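Local coordinates for protein leucine aminopeptidase (Legionella pneumophila, PDB 5GNE) that probably acts as a zinc-dependent aminopeptidase of peptidase family M28, removing residues from the N-terminal ends of peptides, at residues A[218-228]-A[366-375]; A[280-291]-A[327-335]. All coordinates share one frame; numbering follows the deposited sequence.

Contact 1: residues A[218-228]-A[366-375]; sequences VVFSSNFELNR and LAFIVELGLN. With SO4 (sulfate ion), chain E.
The loop that follows helix 202-221 runs past the C-terminal turn of helix 355-373, and the two backbones come nearest where the CA atoms of L226 and G373 lie 5.1 Å apart. Here N227 N donates to G373 O, a 2.9 Å bond; the carbonyl belongs to the last helical turn. L226 uses both branches: CD1 meets I369 CG2, while CD2 lies 3.6 Å from G373 CA, where the bare glycine lets a leucine methyl come against the helix backbone. L374 CD2 packs against the same L226 methyl, CD2, at 3.8 Å. F224 brings CZ, at the ring edge, to V370 CG2, and two turns before G373, L366 CD1 packs on V218 CG1. Arginine suits the end of the contact because its long arm reaches two backbone carbonyls: with the chain extended from CG to NE, R228 NE makes a weak 3.1 Å bond to L372 O, while NH1 donates to E184 O. R228 NH1 and NH2 also grip O3 and O2 of a sulfate, probably from the crystallisation liquor, each at 3.0 Å. Helix 99-106 covers F224 and V370, strand 185-191 lies against R228 and L372, and helix 288-302 packs on L372.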
loop_
_atom_site.group_PDB
_atom_site.type_symbol
_atom_site.label_atom_id
_atom_site.label_comp_id
_atom_site.label_asym_id
_atom_site.label_seq_id
_atom_site.Cartn_x
_atom_site.Cartn_y
_atom_site.Cartn_z
ATOM N N VAL A 218 2.523 3.137 18.700
ATOM C CA VAL A 218 3.838 3.372 19.278
ATOM C C VAL A 218 4.255 4.846 19.212
ATOM O O VAL A 218 4.654 5.427 20.222
ATOM C CB VAL A 218 4.892 2.489 18.607
ATOM C CG1 VAL A 218 6.286 2.907 19.051
ATOM C CG2 VAL A 218 4.626 1.035 18.972
ATOM N N VAL A 219 4.110 5.459 18.044
ATOM C CA VAL A 219 4.400 6.883 17.882
ATOM C C VAL A 219 3.579 7.767 18.848
ATOM O O VAL A 219 4.121 8.691 19.443
ATOM C CB VAL A 219 4.137 7.339 16.427
ATOM C CG1 VAL A 219 4.090 8.848 16.342
ATOM C CG2 VAL A 219 5.202 6.780 15.477
ATOM N N PHE A 220 2.301 7.457 19.059
ATOM C CA PHE A 220 1.488 8.237 20.000
ATOM C C PHE A 220 2.010 8.108 21.431
ATOM O O PHE A 220 1.977 9.069 22.208
ATOM C CB PHE A 220 0.007 7.820 19.978
ATOM C CG PHE A 220 -0.801 8.415 18.845
ATOM C CD1 PHE A 220 -0.928 9.772 18.715
ATOM C CD2 PHE A 220 -1.486 7.609 17.957
ATOM C CE1 PHE A 220 -1.682 10.320 17.686
ATOM C CE2 PHE A 220 -2.245 8.151 16.929
ATOM C CZ PHE A 220 -2.345 9.498 16.796
ATOM N N SER A 221 2.468 6.914 21.782
ATOM C CA SER A 221 2.960 6.657 23.133
ATOM C C SER A 221 4.443 7.030 23.300
ATOM O O SER A 221 4.973 6.970 24.399
ATOM C CB SER A 221 2.728 5.198 23.510
ATOM O OG SER A 221 3.401 4.356 22.604
ATOM N N SER A 222 5.110 7.382 22.208
ATOM C CA SER A 222 6.496 7.878 22.265
ATOM C C SER A 222 6.717 9.100 23.180
ATOM O O SER A 222 5.800 9.881 23.428
ATOM C CB SER A 222 6.963 8.232 20.838
ATOM O OG SER A 222 8.148 9.034 20.805
ATOM N N ASN A 223 7.946 9.240 23.684
ATOM C CA ASN A 223 8.319 10.349 24.571
ATOM C C ASN A 223 8.920 11.521 23.787
ATOM O O ASN A 223 9.148 12.595 24.336
ATOM C CB ASN A 223 9.299 9.885 25.653
ATOM C CG ASN A 223 8.595 9.405 26.909
ATOM O OD1 ASN A 223 8.603 8.212 27.225
ATOM N ND2 ASN A 223 7.981 10.337 27.636
ATOM N N PHE A 224 9.231 11.285 22.520
ATOM C CA PHE A 224 9.730 12.338 21.649
ATOM C C PHE A 224 8.763 12.546 20.478
ATOM O O PHE A 224 7.995 11.662 20.094
ATOM C CB PHE A 224 11.150 12.039 21.153
ATOM C CG PHE A 224 11.290 10.708 20.450
ATOM C CD1 PHE A 224 11.030 10.589 19.087
ATOM C CD2 PHE A 224 11.666 9.572 21.161
ATOM C CE1 PHE A 224 11.148 9.376 18.454
ATOM C CE2 PHE A 224 11.792 8.359 20.527
ATOM C CZ PHE A 224 11.531 8.263 19.174
ATOM N N GLU A 225 8.765 13.757 19.962
ATOM C CA GLU A 225 7.964 14.105 18.809
ATOM C C GLU A 225 8.826 13.937 17.563
ATOM O O GLU A 225 10.039 13.764 17.664
ATOM C CB GLU A 225 7.433 15.520 18.939
ATOM C CG GLU A 225 6.320 15.620 19.959
ATOM C CD GLU A 225 5.304 16.664 19.586
ATOM O OE1 GLU A 225 5.572 17.425 18.639
ATOM O OE2 GLU A 225 4.238 16.723 20.221
ATOM N N LEU A 226 8.204 13.927 16.395
ATOM C CA LEU A 226 8.986 13.882 15.164
ATOM C C LEU A 226 9.085 15.299 14.633
ATOM O O LEU A 226 8.284 16.142 15.002
ATOM C CB LEU A 226 8.311 12.967 14.167
ATOM C CG LEU A 226 8.580 11.539 14.652
ATOM C CD1 LEU A 226 7.640 10.607 13.972
ATOM C CD2 LEU A 226 10.021 11.109 14.412
ATOM N N ASN A 227 10.049 15.566 13.759
ATOM C CA ASN A 227 10.154 16.883 13.162
ATOM C C ASN A 227 9.454 17.016 11.811
ATOM O O ASN A 227 9.570 18.049 11.159
ATOM C CB ASN A 227 11.627 17.261 13.006
ATOM C CG ASN A 227 12.350 17.384 14.331
ATOM O OD1 ASN A 227 11.764 17.760 15.350
ATOM N ND2 ASN A 227 13.636 17.090 14.324
ATOM N N ARG A 228 8.716 15.982 11.411
ATOM C CA ARG A 228 7.987 15.976 10.141
ATOM C C ARG A 228 6.621 15.407 10.426
ATOM O O ARG A 228 6.503 14.574 11.313
ATOM C CB ARG A 228 8.654 15.074 9.114
ATOM C CG ARG A 228 10.135 15.195 9.049
ATOM C CD ARG A 228 10.734 14.224 8.021
ATOM N NE ARG A 228 12.015 14.779 7.606
ATOM C CZ ARG A 228 12.149 15.857 6.846
ATOM N NH1 ARG A 228 11.087 16.478 6.366
ATOM N NH2 ARG A 228 13.348 16.292 6.551
ATOM N N LEU A 366 9.191 1.516 12.246
ATOM C CA LEU A 366 9.504 2.496 13.285
ATOM C C LEU A 366 10.914 3.071 13.123
ATOM O O LEU A 366 11.114 4.261 13.318
ATOM C CB LEU A 366 9.315 1.872 14.661
ATOM C CG LEU A 366 7.838 1.691 15.047
ATOM C CD1 LEU A 366 7.626 0.871 16.322
ATOM C CD2 LEU A 366 7.161 3.027 15.192
ATOM N N ALA A 367 11.893 2.239 12.769
ATOM C CA ALA A 367 13.238 2.738 12.440
ATOM C C ALA A 367 13.170 3.729 11.255
ATOM O O ALA A 367 13.799 4.809 11.252
ATOM C CB ALA A 367 14.162 1.594 12.129
ATOM N N PHE A 368 12.400 3.337 10.245
ATOM C CA PHE A 368 12.110 4.193 9.107
ATOM C C PHE A 368 11.583 5.555 9.560
ATOM O O PHE A 368 12.123 6.596 9.204
ATOM C CB PHE A 368 11.114 3.472 8.209
ATOM C CG PHE A 368 10.890 4.118 6.880
ATOM C CD1 PHE A 368 11.793 3.945 5.840
ATOM C CD2 PHE A 368 9.717 4.825 6.641
ATOM C CE1 PHE A 368 11.547 4.524 4.589
ATOM C CE2 PHE A 368 9.467 5.400 5.412
ATOM C CZ PHE A 368 10.380 5.244 4.380
ATOM N N ILE A 369 10.542 5.530 10.383
ATOM C CA ILE A 369 9.944 6.748 10.896
ATOM C C ILE A 369 10.915 7.570 11.757
ATOM O O ILE A 369 10.970 8.786 11.648
ATOM C CB ILE A 369 8.687 6.435 11.702
ATOM C CG1 ILE A 369 7.548 6.018 10.775
ATOM C CG2 ILE A 369 8.226 7.643 12.475
ATOM C CD1 ILE A 369 6.330 5.625 11.544
ATOM N N VAL A 370 11.710 6.921 12.598
ATOM C CA VAL A 370 12.615 7.681 13.461
ATOM C C VAL A 370 13.756 8.282 12.652
ATOM O O VAL A 370 14.066 9.469 12.775
ATOM C CB VAL A 370 13.198 6.812 14.606
ATOM C CG1 VAL A 370 14.326 7.539 15.317
ATOM C CG2 VAL A 370 12.110 6.457 15.599
ATOM N N GLU A 371 14.423 7.474 11.844
ATOM C CA GLU A 371 15.602 7.999 11.189
ATOM C C GLU A 371 15.271 9.042 10.111
ATOM O O GLU A 371 16.061 9.970 9.890
ATOM C CB GLU A 371 16.450 6.869 10.642
ATOM C CG GLU A 371 16.922 5.935 11.762
ATOM C CD GLU A 371 18.014 6.540 12.632
ATOM O OE1 GLU A 371 18.401 7.697 12.400
ATOM O OE2 GLU A 371 18.517 5.855 13.545
ATOM N N LEU A 372 14.115 8.921 9.463
ATOM C CA LEU A 372 13.658 9.998 8.579
ATOM C C LEU A 372 13.009 11.150 9.374
ATOM O O LEU A 372 13.207 12.332 9.057
ATOM C CB LEU A 372 12.682 9.451 7.546
ATOM C CG LEU A 372 13.290 8.607 6.424
ATOM C CD1 LEU A 372 12.212 8.042 5.541
ATOM C CD2 LEU A 372 14.194 9.482 5.592
ATOM N N GLY A 373 12.238 10.791 10.403
ATOM C CA GLY A 373 11.457 11.730 11.196
ATOM C C GLY A 373 12.280 12.727 11.992
ATOM O O GLY A 373 11.830 13.829 12.287
ATOM N N LEU A 374 13.495 12.321 12.344
ATOM C CA LEU A 374 14.421 13.181 13.054
ATOM C C LEU A 374 15.757 13.445 12.273
ATOM O O LEU A 374 16.682 14.049 12.801
ATOM C CB LEU A 374 14.719 12.521 14.404
ATOM C CG LEU A 374 13.676 11.925 15.338
ATOM C CD1 LEU A 374 14.352 11.124 16.458
ATOM C CD2 LEU A 374 12.871 13.067 15.952
ATOM N N ASN A 375 15.816 13.051 11.001
ATOM C CA ASN A 375 16.970 13.294 10.093
ATOM C C ASN A 375 18.368 12.968 10.646
ATOM O O ASN A 375 18.791 11.804 10.651
ATOM C CB ASN A 375 16.977 14.738 9.625
ATOM C CG ASN A 375 15.646 15.181 9.105
ATOM O OD1 ASN A 375 14.611 15.038 9.764
ATOM N ND2 ASN A 375 15.662 15.739 7.909
HETATM S S SO4 E . 12.889 19.149 4.452
HETATM O O1 SO4 E . 13.246 19.703 5.759
HETATM O O2 SO4 E . 13.706 17.970 4.148
HETATM O O3 SO4 E . 11.476 18.790 4.444
HETATM O O4 SO4 E . 13.109 20.175 3.435
#

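Contact 2: residues A[280-291]-A[327-335]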
loop_
_atom_site.group_PDB
_atom_site.type_symbol
_atom_site.label_atom_id
_atom_site.label_comp_id
_atom_site.label_asym_id
_atom_site.label_seq_id
_atom_site.Cartn_x
_atom_site.Cartn_y
_atom_site.Cartn_z
ATOM N N TRP A 280 12.116 -9.284 2.256
ATOM C CA TRP A 280 12.480 -8.993 0.872
ATOM C C TRP A 280 12.089 -7.569 0.468
ATOM O O TRP A 280 10.976 -7.118 0.732
ATOM C CB TRP A 280 11.810 -10.012 -0.066
ATOM C CG TRP A 280 12.437 -11.379 -0.022
ATOM C CD1 TRP A 280 13.490 -11.811 -0.755
ATOM C CD2 TRP A 280 12.075 -12.467 0.849
ATOM N NE1 TRP A 280 13.793 -13.117 -0.425
ATOM C CE2 TRP A 280 12.949 -13.533 0.566
ATOM C CE3 TRP A 280 11.100 -12.637 1.834
ATOM C CZ2 TRP A 280 12.864 -14.766 1.223
ATOM C CZ3 TRP A 280 11.023 -13.862 2.496
ATOM C CH2 TRP A 280 11.898 -14.908 2.184
ATOM N N LEU A 281 13.018 -6.880 -0.187
ATOM C CA LEU A 281 12.777 -5.549 -0.715
ATOM C C LEU A 281 12.540 -5.654 -2.201
ATOM O O LEU A 281 13.182 -6.476 -2.869
ATOM C CB LEU A 281 13.973 -4.635 -0.448
ATOM C CG LEU A 281 14.330 -4.446 1.027
ATOM C CD1 LEU A 281 15.538 -3.544 1.176
ATOM C CD2 LEU A 281 13.133 -3.887 1.796
ATOM N N LEU A 282 11.664 -4.798 -2.727
ATOM C CA LEU A 282 11.340 -4.837 -4.147
ATOM C C LEU A 282 12.297 -3.949 -4.876
ATOM O O LEU A 282 12.692 -2.923 -4.340
ATOM C CB LEU A 282 9.915 -4.383 -4.396
ATOM C CG LEU A 282 8.929 -5.543 -4.310
ATOM C CD1 LEU A 282 8.524 -5.846 -2.869
ATOM C CD2 LEU A 282 7.730 -5.276 -5.188
ATOM N N LYS A 283 12.732 -4.349 -6.069
ATOM C CA LYS A 283 13.683 -3.489 -6.759
ATOM C C LYS A 283 13.131 -2.757 -7.985
ATOM O O LYS A 283 13.825 -1.911 -8.543
ATOM C CB LYS A 283 14.949 -4.249 -7.165
ATOM C CG LYS A 283 14.930 -5.755 -7.107
ATOM C CD LYS A 283 16.316 -6.246 -7.558
ATOM C CE LYS A 283 16.500 -7.748 -7.454
ATOM N NZ LYS A 283 17.717 -8.187 -8.205
ATOM N N ASP A 284 11.923 -3.071 -8.435
ATOM C CA ASP A 284 11.355 -2.255 -9.506
ATOM C C ASP A 284 10.235 -1.322 -9.009
ATOM O O ASP A 284 9.507 -1.621 -8.065
ATOM C CB ASP A 284 10.906 -3.135 -10.694
ATOM C CG ASP A 284 10.104 -4.350 -10.276
ATOM O OD1 ASP A 284 9.083 -4.187 -9.585
ATOM O OD2 ASP A 284 10.503 -5.479 -10.661
ATOM N N TYR A 285 10.115 -0.181 -9.668
ATOM C CA TYR A 285 9.057 0.756 -9.367
ATOM C C TYR A 285 9.155 1.303 -7.944
ATOM O O TYR A 285 8.155 1.670 -7.345
ATOM C CB TYR A 285 7.690 0.113 -9.615
ATOM C CG TYR A 285 7.171 0.401 -11.000
ATOM C CD1 TYR A 285 6.419 1.551 -11.249
ATOM C CD2 TYR A 285 7.439 -0.446 -12.058
ATOM C CE1 TYR A 285 5.944 1.841 -12.515
ATOM C CE2 TYR A 285 6.973 -0.165 -13.328
ATOM C CZ TYR A 285 6.227 0.979 -13.548
ATOM O OH TYR A 285 5.760 1.262 -14.807
ATOM N N VAL A 286 10.383 1.370 -7.436
ATOM C CA VAL A 286 10.696 1.933 -6.117
ATOM C C VAL A 286 11.910 2.827 -6.274
ATOM O O VAL A 286 12.568 2.783 -7.297
ATOM C CB VAL A 286 10.995 0.850 -5.052
ATOM C CG1 VAL A 286 9.733 0.074 -4.705
ATOM C CG2 VAL A 286 12.076 -0.103 -5.558
ATOM N N ASP A 287 12.181 3.659 -5.281
ATOM C CA ASP A 287 13.394 4.475 -5.247
ATOM C C ASP A 287 14.555 3.629 -4.764
ATOM O O ASP A 287 14.473 3.025 -3.692
ATOM C CB ASP A 287 13.228 5.674 -4.313
ATOM C CG ASP A 287 14.383 6.651 -4.398
ATOM O OD1 ASP A 287 15.189 6.739 -3.448
ATOM O OD2 ASP A 287 14.473 7.351 -5.422
ATOM N N LYS A 288 15.634 3.588 -5.536
ATOM C CA LYS A 288 16.789 2.778 -5.162
ATOM C C LYS A 288 17.468 3.331 -3.929
ATOM O O LYS A 288 17.813 2.569 -3.044
ATOM C CB LYS A 288 17.792 2.703 -6.329
ATOM C CG LYS A 288 19.056 1.837 -6.121
ATOM C CD LYS A 288 18.766 0.358 -5.905
ATOM C CE LYS A 288 20.056 -0.481 -5.749
ATOM N NZ LYS A 288 20.892 -0.588 -7.004
ATOM N N GLY A 289 17.543 4.654 -3.816
ATOM C CA GLY A 289 18.077 5.306 -2.627
ATOM C C GLY A 289 17.319 4.975 -1.349
ATOM O O GLY A 289 17.905 4.537 -0.370
ATOM N N LEU A 290 16.006 5.175 -1.367
ATOM C CA LEU A 290 15.152 4.836 -0.234
ATOM C C LEU A 290 15.222 3.338 0.086
ATOM O O LEU A 290 15.126 2.931 1.248
ATOM C CB LEU A 290 13.703 5.258 -0.516
ATOM C CG LEU A 290 12.755 5.449 0.674
ATOM C CD1 LEU A 290 13.364 6.415 1.688
ATOM C CD2 LEU A 290 11.376 5.955 0.225
ATOM N N THR A 291 15.369 2.520 -0.953
ATOM C CA THR A 291 15.468 1.066 -0.779
ATOM C C THR A 291 16.789 0.625 -0.146
ATOM O O THR A 291 16.788 -0.247 0.728
ATOM C CB THR A 291 15.262 0.335 -2.125
ATOM O OG1 THR A 291 13.959 0.667 -2.639
ATOM C CG2 THR A 291 15.373 -1.178 -1.953
ATOM N N LYS A 327 9.211 9.336 -3.941
ATOM C CA LYS A 327 10.136 8.261 -3.574
ATOM C C LYS A 327 9.471 7.204 -2.713
ATOM O O LYS A 327 8.791 7.485 -1.745
ATOM C CB LYS A 327 11.360 8.822 -2.870
ATOM C CG LYS A 327 12.252 9.633 -3.810
ATOM C CD LYS A 327 13.405 10.260 -3.058
ATOM C CE LYS A 327 14.376 10.952 -3.977
ATOM N NZ LYS A 327 15.630 11.230 -3.238
ATOM N N THR A 328 9.751 5.967 -3.044
ATOM C CA THR A 328 8.960 4.845 -2.624
ATOM C C THR A 328 9.824 3.676 -2.206
ATOM O O THR A 328 10.830 3.401 -2.829
ATOM C CB THR A 328 8.030 4.471 -3.791
ATOM O OG1 THR A 328 6.761 5.124 -3.621
ATOM C CG2 THR A 328 7.826 3.013 -3.927
ATOM N N THR A 329 9.446 3.005 -1.128
ATOM C CA THR A 329 10.071 1.730 -0.778
ATOM C C THR A 329 9.008 0.710 -0.353
ATOM O O THR A 329 7.974 1.080 0.211
ATOM C CB THR A 329 11.117 1.895 0.340
ATOM O OG1 THR A 329 11.733 0.628 0.591
ATOM C CG2 THR A 329 10.478 2.365 1.627
ATOM N N TYR A 330 9.254 -0.564 -0.628
ATOM C CA TYR A 330 8.253 -1.612 -0.408
ATOM C C TYR A 330 8.865 -2.901 0.168
ATOM O O TYR A 330 9.336 -3.756 -0.576
ATOM C CB TYR A 330 7.500 -1.879 -1.733
ATOM C CG TYR A 330 6.426 -2.967 -1.746
ATOM C CD1 TYR A 330 5.906 -3.527 -0.575
ATOM C CD2 TYR A 330 5.927 -3.427 -2.951
ATOM C CE1 TYR A 330 4.942 -4.532 -0.626
ATOM C CE2 TYR A 330 4.964 -4.419 -3.012
ATOM C CZ TYR A 330 4.483 -4.967 -1.853
ATOM O OH TYR A 330 3.514 -5.938 -1.948
ATOM N N PRO A 331 8.891 -3.033 1.507
ATOM C CA PRO A 331 9.322 -4.313 2.103
ATOM C C PRO A 331 8.210 -5.373 2.020
ATOM O O PRO A 331 7.041 -5.065 2.289
ATOM C CB PRO A 331 9.629 -3.934 3.557
ATOM C CG PRO A 331 8.688 -2.786 3.843
ATOM C CD PRO A 331 8.571 -2.017 2.533
ATOM N N SER A 332 8.565 -6.607 1.674
ATOM C CA SER A 332 7.568 -7.664 1.523
ATOM C C SER A 332 7.892 -8.986 2.265
ATOM O O SER A 332 9.043 -9.400 2.374
ATOM C CB SER A 332 7.379 -7.930 0.038
ATOM O OG SER A 332 6.346 -8.858 -0.173
ATOM N N ALA A 333 6.839 -9.649 2.741
ATOM C CA ALA A 333 6.927 -10.924 3.450
ATOM C C ALA A 333 7.534 -12.076 2.640
ATOM O O ALA A 333 8.196 -12.941 3.206
ATOM C CB ALA A 333 5.533 -11.329 3.959
ATOM N N THR A 334 7.307 -12.087 1.328
ATOM C CA THR A 334 7.716 -13.210 0.468
ATOM C C THR A 334 8.446 -12.738 -0.789
ATOM O O THR A 334 8.343 -11.566 -1.161
ATOM C CB THR A 334 6.509 -14.068 0.028
ATOM O OG1 THR A 334 5.584 -13.240 -0.682
ATOM C CG2 THR A 334 5.797 -14.672 1.222
ATOM N N THR A 335 9.239 -13.628 -1.389
ATOM C CA THR A 335 9.782 -13.431 -2.740
ATOM C C THR A 335 8.717 -13.825 -3.738
ATOM O O THR A 335 7.758 -14.497 -3.374
ATOM C CB THR A 335 11.032 -14.265 -3.013
ATOM O OG1 THR A 335 11.904 -14.205 -1.888
ATOM C CG2 THR A 335 11.785 -13.746 -4.241
HETATM O O HOH W 1 11.679 -1.232 -1.935
#
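W280 and S332 form an antiparallel hydrogen-bonded pair: S332 N gives a 2.6 Å bond to W280 O, nearly in line with the carbonyl, and W280 N returns one to S332 O. The next pair, L281 with P331, is non-hydrogen-bonded, a place that suits proline since no N-H is needed there; L281 CD2 rests on P331 CB at 3.9 Å. Beyond it the ladder slackens to a weak bond from L282 N to Y330 O. L282 lays CD1 over one face of the Y330 ring, a CH-pi contact 3.8 Å from the centroid. With CG anti to the backbone N (chi1 179°), Y330 swings its ring beside its own carbonyl carbon, where that methyl can lie over it. At the other end the indole of W280 has A333 O at its edge and the backbone of T334 and T335 over one face.

Past these pairs a water bridges the strands, accepting from Y330 N and donating to L282 O and T291 OG1. Farther on, D287 N donates to T328 O (2.8 Å), and V286 CG1 packs on T328 CG2. D287 N-caps helix 288-302, where aspartate suits because its carboxylate accepts an otherwise unbonded helix N-H: OD1 takes L290 N at 2.7 Å through the anti lone pair. T291 suits the first turn: its hydroxyl and its N both reach back to D287 O, from opposite faces. L290 in turn sets its branched end against T329, with CG 3.9 Å from T329 CB.

T329 OG1 is hydrogen-bonded to T294 OG1, strand 306-309 flanks L281, and Y330 OH donates to the backbone carbonyl D266 O. Strand 328-332 is an inner strand of the mixed sheet of the M28 peptidase fold, and Y330 stands beside the zinc ligand D266, its side chain about 6 Å from a bound zinc ion.

From the N terminus, helix 202-221 leads into 218-228, the first half of contact 1, whose partner arrives only with the last helix, 355-373; this contact therefore closes a loop of 137 residues. Within it the chain passes through strands 230-235 and 259-264 to strand 279-282 and the start of helix 288-302, then strand 328-332 completes contact 2 after 35 residues. Contact 2 is wholly enclosed by contact 1. Contact 1 ties two helix ends at the periphery; contact 2 joins strand 279-282 and the N-terminal end of helix 288-302 to strand 328-332, near the zinc site. Their centres lie 21 Å apart, yet F368 CE1 touches T329 CG2 at 3.8 Å, joining terminal helix to sheet.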